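Putative uncharacterized protein (Staphylococcus aureus subsp. aureus Mu50, PDB 3FYM) is of unknown function but is a putative DNA-binding membrane protein whose N-terminal soluble domain carries a helix-turn-helix fold. Local coordinates at residues T26-E31 and E51-K56; T20-R25 and E31-I36; K9-R14 and S59-E64. All blocks are in the same frame, centred on the assembly; numbering follows the deposited sequence.

Contact 1 of 3, residues T26-E31 and E51-K56. With ZN (zinc ion), chain B.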
loop_
_atom_site.group_PDB
_atom_site.type_symbol
_atom_site.label_atom_id
_atom_site.label_comp_id
_atom_site.label_asym_id
_atom_site.label_seq_id
_atom_site.Cartn_x
_atom_site.Cartn_y
_atom_site.Cartn_z
ATOM N N THR A 26 8.788 6.555 1.261
ATOM C CA THR A 26 8.189 5.540 2.130
ATOM C C THR A 26 9.224 4.643 2.745
ATOM O O THR A 26 8.983 3.973 3.753
ATOM C CB THR A 26 7.204 4.620 1.400
ATOM O OG1 THR A 26 7.837 4.067 0.224
ATOM C CG2 THR A 26 6.040 5.395 0.828
ATOM N N GLY A 27 10.383 4.504 2.084
ATOM C CA GLY A 27 11.340 3.488 2.440
ATOM C C GLY A 27 11.026 2.073 2.082
ATOM O O GLY A 27 11.700 1.100 2.438
ATOM N N ILE A 28 10.041 1.697 1.383
ATOM C CA ILE A 28 9.482 0.531 0.793
ATOM C C ILE A 28 10.060 0.420 -0.632
ATOM O O ILE A 28 9.933 1.263 -1.494
ATOM C CB ILE A 28 7.953 0.508 0.759
ATOM C CG1 ILE A 28 7.354 0.752 2.156
ATOM C CG2 ILE A 28 7.465 -0.816 0.194
ATOM C CD1 ILE A 28 5.861 1.047 2.127
ATOM N N LYS A 29 10.631 -0.751 -0.901
ATOM C CA LYS A 29 11.245 -0.988 -2.201
ATOM C C LYS A 29 10.192 -0.986 -3.288
ATOM O O LYS A 29 9.057 -1.459 -3.117
ATOM C CB LYS A 29 11.989 -2.320 -2.241
ATOM C CG LYS A 29 13.365 -2.276 -1.578
ATOM C CD LYS A 29 14.066 -3.613 -1.738
ATOM C CE LYS A 29 15.416 -3.679 -1.013
ATOM N NZ LYS A 29 16.494 -3.809 -2.041
ATOM N N ARG A 30 10.581 -0.505 -4.472
ATOM C CA ARG A 30 9.659 -0.358 -5.603
ATOM C C ARG A 30 8.969 -1.664 -5.923
ATOM O O ARG A 30 7.804 -1.631 -6.276
ATOM C CB ARG A 30 10.246 0.288 -6.889
ATOM C CG ARG A 30 11.197 -0.551 -7.591
ATOM C CD ARG A 30 11.792 0.150 -8.752
ATOM N NE ARG A 30 10.975 0.733 -9.820
ATOM C CZ ARG A 30 10.814 2.014 -10.108
ATOM N NH1 ARG A 30 11.326 2.947 -9.353
ATOM N NH2 ARG A 30 10.063 2.354 -11.178
ATOM N N GLU A 31 9.671 -2.794 -5.853
ATOM C CA GLU A 31 9.016 -4.074 -6.134
ATOM C C GLU A 31 7.783 -4.238 -5.287
ATOM O O GLU A 31 6.738 -4.716 -5.745
ATOM C CB GLU A 31 9.995 -5.219 -5.874
ATOM C CG GLU A 31 9.394 -6.594 -5.972
ATOM C CD GLU A 31 10.259 -7.738 -5.528
ATOM O OE1 GLU A 31 11.436 -7.509 -5.202
ATOM O OE2 GLU A 31 9.781 -8.896 -5.463
ATOM N N GLU A 51 -0.756 -4.264 5.645
ATOM C CA GLU A 51 -1.396 -3.051 6.159
ATOM C C GLU A 51 -0.398 -1.962 6.428
ATOM O O GLU A 51 -0.638 -0.796 6.085
ATOM C CB GLU A 51 -2.209 -3.376 7.427
ATOM C CG GLU A 51 -2.889 -2.137 7.945
ATOM C CD GLU A 51 -3.829 -2.360 9.098
ATOM O OE1 GLU A 51 -4.176 -3.464 9.450
ATOM O OE2 GLU A 51 -4.303 -1.393 9.636
ATOM N N GLY A 52 0.741 -2.299 7.076
ATOM C CA GLY A 52 1.712 -1.275 7.355
ATOM C C GLY A 52 2.280 -0.630 6.094
ATOM O O GLY A 52 2.545 0.590 6.104
ATOM N N PHE A 53 2.477 -1.393 5.053
ATOM C CA PHE A 53 2.925 -0.819 3.774
ATOM C C PHE A 53 1.864 0.113 3.199
ATOM O O PHE A 53 2.178 1.213 2.711
ATOM C CB PHE A 53 3.275 -1.884 2.772
ATOM C CG PHE A 53 4.486 -2.703 3.040
ATOM C CD1 PHE A 53 4.661 -3.924 2.436
ATOM C CD2 PHE A 53 5.493 -2.279 3.854
ATOM C CE1 PHE A 53 5.821 -4.654 2.551
ATOM C CE2 PHE A 53 6.672 -3.024 3.974
ATOM C CZ PHE A 53 6.817 -4.214 3.338
ATOM N N ILE A 54 0.609 -0.344 3.180
ATOM C CA ILE A 54 -0.490 0.512 2.700
ATOM C C ILE A 54 -0.537 1.796 3.498
ATOM O O ILE A 54 -0.742 2.871 2.939
ATOM C CB ILE A 54 -1.815 -0.269 2.766
ATOM C CG1 ILE A 54 -1.876 -1.350 1.676
ATOM C CG2 ILE A 54 -3.021 0.658 2.641
ATOM C CD1 ILE A 54 -2.959 -2.372 1.895
ATOM N N ARG A 55 -0.402 1.700 4.806
ATOM C CA ARG A 55 -0.456 2.863 5.689
ATOM C C ARG A 55 0.638 3.877 5.362
ATOM O O ARG A 55 0.377 5.087 5.299
ATOM C CB ARG A 55 -0.351 2.400 7.138
ATOM C CG ARG A 55 -0.381 3.444 8.177
ATOM C CD ARG A 55 -0.354 2.852 9.595
ATOM N NE ARG A 55 -1.524 1.955 9.790
ATOM C CZ ARG A 55 -2.751 2.407 10.042
ATOM N NH1 ARG A 55 -3.721 1.555 10.142
ATOM N NH2 ARG A 55 -2.982 3.689 10.181
ATOM N N LYS A 56 1.857 3.397 5.154
ATOM C CA LYS A 56 2.938 4.320 4.864
ATOM C C LYS A 56 2.740 4.970 3.503
ATOM O O LYS A 56 2.962 6.170 3.337
ATOM C CB LYS A 56 4.266 3.568 4.955
ATOM C CG LYS A 56 5.449 4.496 4.787
ATOM C CD LYS A 56 5.504 5.604 5.819
ATOM C CE LYS A 56 6.744 6.467 5.692
ATOM N NZ LYS A 56 6.857 7.355 6.887
HETATM ZN ZN ZN B . 8.070 -9.664 -5.856
HETATM O O HOH W 1 8.027 -11.018 -4.395
#
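Ile-28 meets Phe-53 with the end of its longer branch: CD1 lies 3.8 Å from Phe-53 CD2, near the ring's root, and 3.7 Å from the backbone O of Phe-53. The shorter branch, CG2, sits over one face of the same ring, so both branches of the isoleucine lie against Phe-53. Ile-28 CD1 also reaches Lys-56 CB at 4.1 Å, which carries the apolar patch one turn further along helix 50-60. Beside it, Lys-56 and Thr-26 run past each other in opposite senses. The lysine chain bends at its second torsion (chi2 59°), which lays its methylenes along the threonine; Lys-56 CG approaches Thr-26 CB to 3.8 Å and Thr-26 O to 3.7 Å. No hydrogen bond crosses between the two segments. Thr-26 turns its hydroxyl back to its own helix, where OG1 bonds to Leu-22 O, and the same OG1 takes a long, weak bond of 3.4 Å from Ile-28 N. At the far end of 26-31, Glu-31 takes no part in this packing; its OE2 binds a zinc ion together with His-35. Gly-27, with positive phi, ends helix 19-26, and Lys-29 is the N-cap of helix 30-37, so Ile-28 sits within the turn joining the two helices of the helix-turn-helix. Behind this turn Ile-28 rests on Leu-33, while Phe-53 touches Ile-36 of helix 30-37 and Leu-44 in the following loop.

Contact 2 of 3, residues T20-R25 and E31-I36. With ZN (zinc ion), chain B.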
loop_
_atom_site.group_PDB
_atom_site.type_symbol
_atom_site.label_atom_id
_atom_site.label_comp_id
_atom_site.label_asym_id
_atom_site.label_seq_id
_atom_site.Cartn_x
_atom_site.Cartn_y
_atom_site.Cartn_z
ATOM N N THR A 20 9.948 5.756 -8.141
ATOM C CA THR A 20 11.224 6.069 -7.503
ATOM C C THR A 20 11.121 7.016 -6.333
ATOM O O THR A 20 11.659 6.882 -5.251
ATOM C CB THR A 20 12.210 6.651 -8.572
ATOM O OG1 THR A 20 12.347 5.738 -9.640
ATOM C CG2 THR A 20 13.561 6.935 -7.948
ATOM N N GLU A 21 10.422 8.082 -6.433
ATOM C CA GLU A 21 10.057 9.079 -5.490
ATOM C C GLU A 21 9.297 8.423 -4.320
ATOM O O GLU A 21 9.622 8.681 -3.178
ATOM C CB GLU A 21 9.231 10.225 -6.106
ATOM N N LEU A 22 8.316 7.575 -4.636
ATOM C CA LEU A 22 7.571 6.953 -3.542
ATOM C C LEU A 22 8.437 6.023 -2.730
ATOM O O LEU A 22 8.291 5.962 -1.506
ATOM C CB LEU A 22 6.332 6.252 -4.147
ATOM C CG LEU A 22 5.380 5.668 -3.086
ATOM C CD1 LEU A 22 4.781 6.758 -2.182
ATOM C CD2 LEU A 22 4.267 4.924 -3.779
ATOM N N GLU A 23 9.353 5.315 -3.378
ATOM C CA GLU A 23 10.302 4.484 -2.602
ATOM C C GLU A 23 11.152 5.339 -1.695
ATOM O O GLU A 23 11.384 4.979 -0.526
ATOM C CB GLU A 23 11.188 3.708 -3.584
ATOM C CG GLU A 23 12.344 2.897 -3.003
ATOM C CD GLU A 23 13.058 2.185 -4.129
ATOM O OE1 GLU A 23 12.834 1.104 -4.506
ATOM O OE2 GLU A 23 13.938 2.774 -4.877
ATOM N N GLN A 24 11.610 6.472 -2.186
ATOM C CA GLN A 24 12.360 7.394 -1.371
ATOM C C GLN A 24 11.557 7.858 -0.176
ATOM O O GLN A 24 12.147 7.963 0.920
ATOM C CB GLN A 24 12.774 8.619 -2.194
ATOM C CG GLN A 24 13.936 8.277 -3.148
ATOM C CD GLN A 24 14.171 9.459 -4.096
ATOM O OE1 GLN A 24 13.448 10.435 -4.113
ATOM N NE2 GLN A 24 15.184 9.295 -4.924
ATOM N N ARG A 25 10.319 8.233 -0.364
ATOM C CA ARG A 25 9.484 8.828 0.698
ATOM C C ARG A 25 9.003 7.779 1.694
ATOM O O ARG A 25 8.775 8.130 2.864
ATOM C CB ARG A 25 8.294 9.572 0.106
ATOM C CG ARG A 25 8.577 10.885 -0.581
ATOM C CD ARG A 25 8.312 12.108 0.259
ATOM N NE ARG A 25 7.776 12.105 1.589
ATOM C CZ ARG A 25 6.671 12.591 2.136
ATOM N NH1 ARG A 25 6.355 12.483 3.446
ATOM N NH2 ARG A 25 5.773 13.243 1.377
ATOM N N GLU A 31 9.671 -2.794 -5.853
ATOM C CA GLU A 31 9.016 -4.074 -6.134
ATOM C C GLU A 31 7.783 -4.238 -5.287
ATOM O O GLU A 31 6.738 -4.716 -5.745
ATOM C CB GLU A 31 9.995 -5.219 -5.874
ATOM C CG GLU A 31 9.394 -6.594 -5.972
ATOM C CD GLU A 31 10.259 -7.738 -5.528
ATOM O OE1 GLU A 31 11.436 -7.509 -5.202
ATOM O OE2 GLU A 31 9.781 -8.896 -5.463
ATOM N N MET A 32 7.908 -3.926 -4.004
ATOM C CA MET A 32 6.827 -4.112 -3.068
ATOM C C MET A 32 5.731 -3.082 -3.266
ATOM O O MET A 32 4.554 -3.401 -3.142
ATOM C CB MET A 32 7.347 -4.120 -1.627
ATOM C CG MET A 32 8.467 -5.103 -1.400
ATOM S SD MET A 32 8.031 -6.774 -1.933
ATOM C CE MET A 32 9.682 -7.522 -1.963
ATOM N N LEU A 33 6.102 -1.838 -3.598
ATOM C CA LEU A 33 5.098 -0.837 -3.943
ATOM C C LEU A 33 4.269 -1.306 -5.140
ATOM O O LEU A 33 3.042 -1.132 -5.131
ATOM C CB LEU A 33 5.769 0.523 -4.262
ATOM C CG LEU A 33 6.461 1.180 -3.061
ATOM C CD1 LEU A 33 7.300 2.381 -3.502
ATOM C CD2 LEU A 33 5.464 1.628 -1.989
ATOM N N VAL A 34 4.892 -1.847 -6.173
ATOM C CA VAL A 34 4.143 -2.361 -7.325
ATOM C C VAL A 34 3.276 -3.500 -6.938
ATOM O O VAL A 34 2.133 -3.618 -7.371
ATOM C CB VAL A 34 5.112 -2.665 -8.479
ATOM C CG1 VAL A 34 4.379 -3.370 -9.624
ATOM C CG2 VAL A 34 5.760 -1.369 -8.993
ATOM N N HIS A 35 3.791 -4.426 -6.075
ATOM C CA HIS A 35 2.901 -5.489 -5.578
ATOM C C HIS A 35 1.676 -4.899 -4.880
ATOM O O HIS A 35 0.547 -5.351 -5.152
ATOM C CB HIS A 35 3.614 -6.465 -4.670
ATOM C CG HIS A 35 4.637 -7.336 -5.306
ATOM N ND1 HIS A 35 4.428 -7.930 -6.538
ATOM C CD2 HIS A 35 5.828 -7.757 -4.919
ATOM C CE1 HIS A 35 5.511 -8.655 -6.831
ATOM N NE2 HIS A 35 6.412 -8.595 -5.855
ATOM N N ILE A 36 1.860 -3.897 -4.038
ATOM C CA ILE A 36 0.666 -3.308 -3.393
ATOM C C ILE A 36 -0.275 -2.700 -4.400
ATOM O O ILE A 36 -1.488 -2.875 -4.304
ATOM C CB ILE A 36 1.128 -2.287 -2.338
ATOM C CG1 ILE A 36 1.984 -3.007 -1.299
ATOM C CG2 ILE A 36 -0.062 -1.547 -1.738
ATOM C CD1 ILE A 36 2.871 -2.163 -0.462
HETATM ZN ZN ZN B . 8.070 -9.664 -5.856
HETATM O O HOH W 1 8.027 -11.018 -4.395
#
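Leu-33 holds CG beside its backbone N (chi1 -66°), whereas Leu-22 swings CG anti to its own N (chi1 -174°), and these torsions bring the two isobutyl groups together at a slant between the helices. Leu-33 CD1 comes to 3.8 Å from Leu-22 CG, and its other methyl, CD2, lies 3.9 Å from Leu-22 CD2. The same CD1 presses against the backbone of the next residue, 3.6 Å from Glu-23 N, and meets Glu-23 CB at 4.1 Å. One leucine thus packs on both a side chain and the backbone of helix 19-26. Both leucines are buried, and no hydrogen bond bridges 20-25 and 31-36; Leu-19 and Thr-26 also touch Leu-33, and Tyr-57 and Val-60 touch Leu-22. Helices 19-26 and 30-37, joined by a short turn, form the helix-turn-helix unit; by analogy with this family, helix 30-37 would be the recognition helix. At the partly exposed edge, the extended chain of Glu-23 delivers OE1 to the backbone N of Arg-30, at the start of helix 30-37, tying the two helices by a polar bond beside the leucines. Further round helix 30-37, Glu-31 and His-35, one turn apart, bind a zinc ion through Glu-31 OE2 at 1.9 Å and His-35 NE2 at 2.0 Å, with a water as a further ligand. Held at both nitrogens, by zinc at NE2 and by a hydrogen bond of ND1 with Glu-40 OE1, the imidazole has its rotation fixed, and Met-32 SD lies in the ring plane at its edge.

Contact 3 of 3, residues K9-R14 and S59-E64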
loop_
_atom_site.group_PDB
_atom_site.type_symbol
_atom_site.label_atom_id
_atom_site.label_comp_id
_atom_site.label_asym_id
_atom_site.label_seq_id
_atom_site.Cartn_x
_atom_site.Cartn_y
_atom_site.Cartn_z
ATOM N N LYS A 9 -2.457 3.830 -6.329
ATOM C CA LYS A 9 -1.768 4.140 -7.610
ATOM C C LYS A 9 -2.397 5.344 -8.274
ATOM O O LYS A 9 -1.695 6.185 -8.824
ATOM C CB LYS A 9 -1.776 2.928 -8.515
ATOM C CG LYS A 9 -0.996 3.102 -9.820
ATOM C CD LYS A 9 -0.988 1.863 -10.665
ATOM C CE LYS A 9 -0.121 1.987 -11.897
ATOM N NZ LYS A 9 -0.071 0.691 -12.607
ATOM N N GLY A 10 -3.720 5.413 -8.298
ATOM C CA GLY A 10 -4.405 6.508 -8.906
ATOM C C GLY A 10 -3.965 7.818 -8.291
ATOM O O GLY A 10 -3.704 8.838 -8.961
ATOM N N ARG A 11 -3.921 7.884 -6.953
ATOM C CA ARG A 11 -3.478 9.048 -6.261
ATOM C C ARG A 11 -2.024 9.395 -6.576
ATOM O O ARG A 11 -1.703 10.561 -6.825
ATOM C CB ARG A 11 -3.661 8.880 -4.759
ATOM C CG ARG A 11 -3.148 10.026 -3.913
ATOM C CD ARG A 11 -3.840 11.339 -4.175
ATOM N NE ARG A 11 -3.261 12.351 -3.253
ATOM C CZ ARG A 11 -3.588 13.635 -3.194
ATOM N NH1 ARG A 11 -4.512 14.092 -4.040
ATOM N NH2 ARG A 11 -2.979 14.440 -2.333
ATOM N N ARG A 12 -1.155 8.399 -6.575
ATOM C CA ARG A 12 0.234 8.609 -6.934
ATOM C C ARG A 12 0.327 9.249 -8.327
ATOM O O ARG A 12 1.083 10.198 -8.523
ATOM C CB ARG A 12 1.009 7.291 -6.904
ATOM C CG ARG A 12 2.489 7.488 -7.293
ATOM C CD ARG A 12 3.227 6.167 -7.311
ATOM N NE ARG A 12 2.872 5.126 -8.194
ATOM C CZ ARG A 12 3.076 5.062 -9.518
ATOM N NH1 ARG A 12 2.750 3.935 -10.162
ATOM N NH2 ARG A 12 3.606 6.089 -10.147
ATOM N N GLU A 13 -0.471 8.739 -9.261
ATOM C CA GLU A 13 -0.399 9.224 -10.640
ATOM C C GLU A 13 -0.960 10.637 -10.696
ATOM O O GLU A 13 -0.368 11.458 -11.407
ATOM C CB GLU A 13 -1.076 8.260 -11.559
ATOM C CG GLU A 13 -0.387 6.923 -11.746
ATOM C CD GLU A 13 -1.106 6.034 -12.727
ATOM O OE1 GLU A 13 -2.202 5.561 -12.377
ATOM O OE2 GLU A 13 -0.534 5.805 -13.798
ATOM N N ARG A 14 -2.040 10.922 -9.995
ATOM C CA ARG A 14 -2.573 12.314 -9.955
ATOM C C ARG A 14 -1.605 13.300 -9.366
ATOM O O ARG A 14 -1.607 14.462 -9.814
ATOM C CB ARG A 14 -3.841 12.355 -9.109
ATOM C CG ARG A 14 -4.950 11.652 -9.881
ATOM C CD ARG A 14 -6.262 11.877 -9.174
ATOM N NE ARG A 14 -6.421 11.398 -7.812
ATOM C CZ ARG A 14 -6.753 10.144 -7.492
ATOM N NH1 ARG A 14 -6.859 9.937 -6.214
ATOM N NH2 ARG A 14 -6.966 9.197 -8.391
ATOM N N SER A 59 -0.068 7.555 3.796
ATOM C CA SER A 59 0.326 8.773 4.503
ATOM C C SER A 59 1.174 9.655 3.623
ATOM O O SER A 59 0.983 10.883 3.591
ATOM C CB SER A 59 1.027 8.388 5.815
ATOM O OG SER A 59 2.332 7.926 5.572
ATOM N N VAL A 60 2.109 9.108 2.824
ATOM C CA VAL A 60 2.920 9.918 1.942
ATOM C C VAL A 60 2.099 10.646 0.887
ATOM O O VAL A 60 2.440 11.788 0.508
ATOM C CB VAL A 60 4.024 9.035 1.280
ATOM C CG1 VAL A 60 4.664 9.749 0.103
ATOM C CG2 VAL A 60 5.047 8.689 2.340
ATOM N N VAL A 61 1.042 10.042 0.401
ATOM C CA VAL A 61 0.236 10.604 -0.638
ATOM C C VAL A 61 -1.047 11.282 -0.106
ATOM O O VAL A 61 -1.962 11.602 -0.859
ATOM C CB VAL A 61 -0.092 9.620 -1.766
ATOM C CG1 VAL A 61 1.207 9.144 -2.397
ATOM C CG2 VAL A 61 -0.948 8.450 -1.318
ATOM N N ASN A 62 -1.143 11.516 1.199
ATOM C CA ASN A 62 -2.243 12.227 1.873
ATOM C C ASN A 62 -3.609 11.621 1.527
ATOM O O ASN A 62 -4.652 12.203 1.181
ATOM C CB ASN A 62 -2.152 13.756 1.672
ATOM C CG ASN A 62 -0.997 14.415 2.422
ATOM O OD1 ASN A 62 -1.044 14.696 3.668
ATOM N ND2 ASN A 62 0.034 14.726 1.653
ATOM N N ILE A 63 -3.575 10.302 1.778
ATOM C CA ILE A 63 -4.783 9.555 1.950
ATOM C C ILE A 63 -4.863 9.115 3.409
ATOM O O ILE A 63 -3.926 8.497 3.911
ATOM C CB ILE A 63 -4.859 8.338 1.003
ATOM C CG1 ILE A 63 -4.955 8.777 -0.466
ATOM C CG2 ILE A 63 -6.033 7.433 1.353
ATOM C CD1 ILE A 63 -4.832 7.622 -1.442
ATOM N N GLU A 64 -5.975 9.415 4.094
ATOM C CA GLU A 64 -6.145 9.012 5.482
ATOM C C GLU A 64 -6.119 7.467 5.537
ATOM O O GLU A 64 -6.985 6.827 4.929
ATOM C CB GLU A 64 -7.412 9.600 6.067
ATOM C CG GLU A 64 -7.442 9.565 7.595
ATOM C CD GLU A 64 -7.647 8.159 8.207
ATOM O OE1 GLU A 64 -6.791 7.606 8.927
ATOM O OE2 GLU A 64 -8.577 7.495 7.832
#
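Arg-11 reaches across to the backbone carbonyl of Val-61, its NE lying 2.8 Å from Val-61 O. The N-H points at the oxygen with an angle of 151°, and the nitrogen lies in the carbonyl plane, while the oxygen sits at the guanidinium edge, tilted somewhat from its plane. Arg-11 NH2 adds a weak second bond to the same oxygen at 3.4 Å, so the carbonyl is gripped by two nitrogens of one guanidinium, unequally. A bend at the second torsion of Arg-11 (chi2 62°) brings the head over to this carbonyl, the rest of the chain beyond it being extended. Its aliphatic part packs as it goes: Arg-11 CG lies 3.7 Å from Val-61 CG2, and the two side chains pass in opposite directions. Closer to the arginine's backbone, Ile-63 CD1 meets Arg-11 CB, also at 3.7 Å. Asn-62 approaches the head with CB, 4.1 Å from Arg-11 NH2. Next along helix 4-14, Arg-12 is directed elsewhere: its NE makes a salt bridge to Glu-37 and its NH2 bonds to Met-17 O. The carbonyl that Arg-11 binds is that of Val-61, where the chain leaves helix 50-60; the helix is ended by a Schellman motif, in which Asn-62, with positive phi, is the C-prime residue, Ile-63 N bonds to Ala-58 O, and Asn-62 N bonds to Ser-59 O.

Contact 2 is the buried one, leucine against leucine and the adjoining helix backbone, while contacts 1 and 3 are only partly buried: contact 1 sets Ile-28 against Phe-53 with Lys-56 methylenes at the margin, and contact 3 rests on Arg-11. Contact 3 alone has a hydrogen bond between its segments. Helix 30-37 enters contacts 1 and 2, which share Glu-31 and the zinc ion and meet where Arg-30 N probably bonds to Glu-23 OE1. Helix 50-60 serves contacts 1 and 3: its middle lies against the turn of the helix-turn-helix, and the chain just beyond its C-terminal end meets helix 4-14. Val-60 joins contact 3 to the other two, packing on Thr-26, Leu-22 and Arg-25.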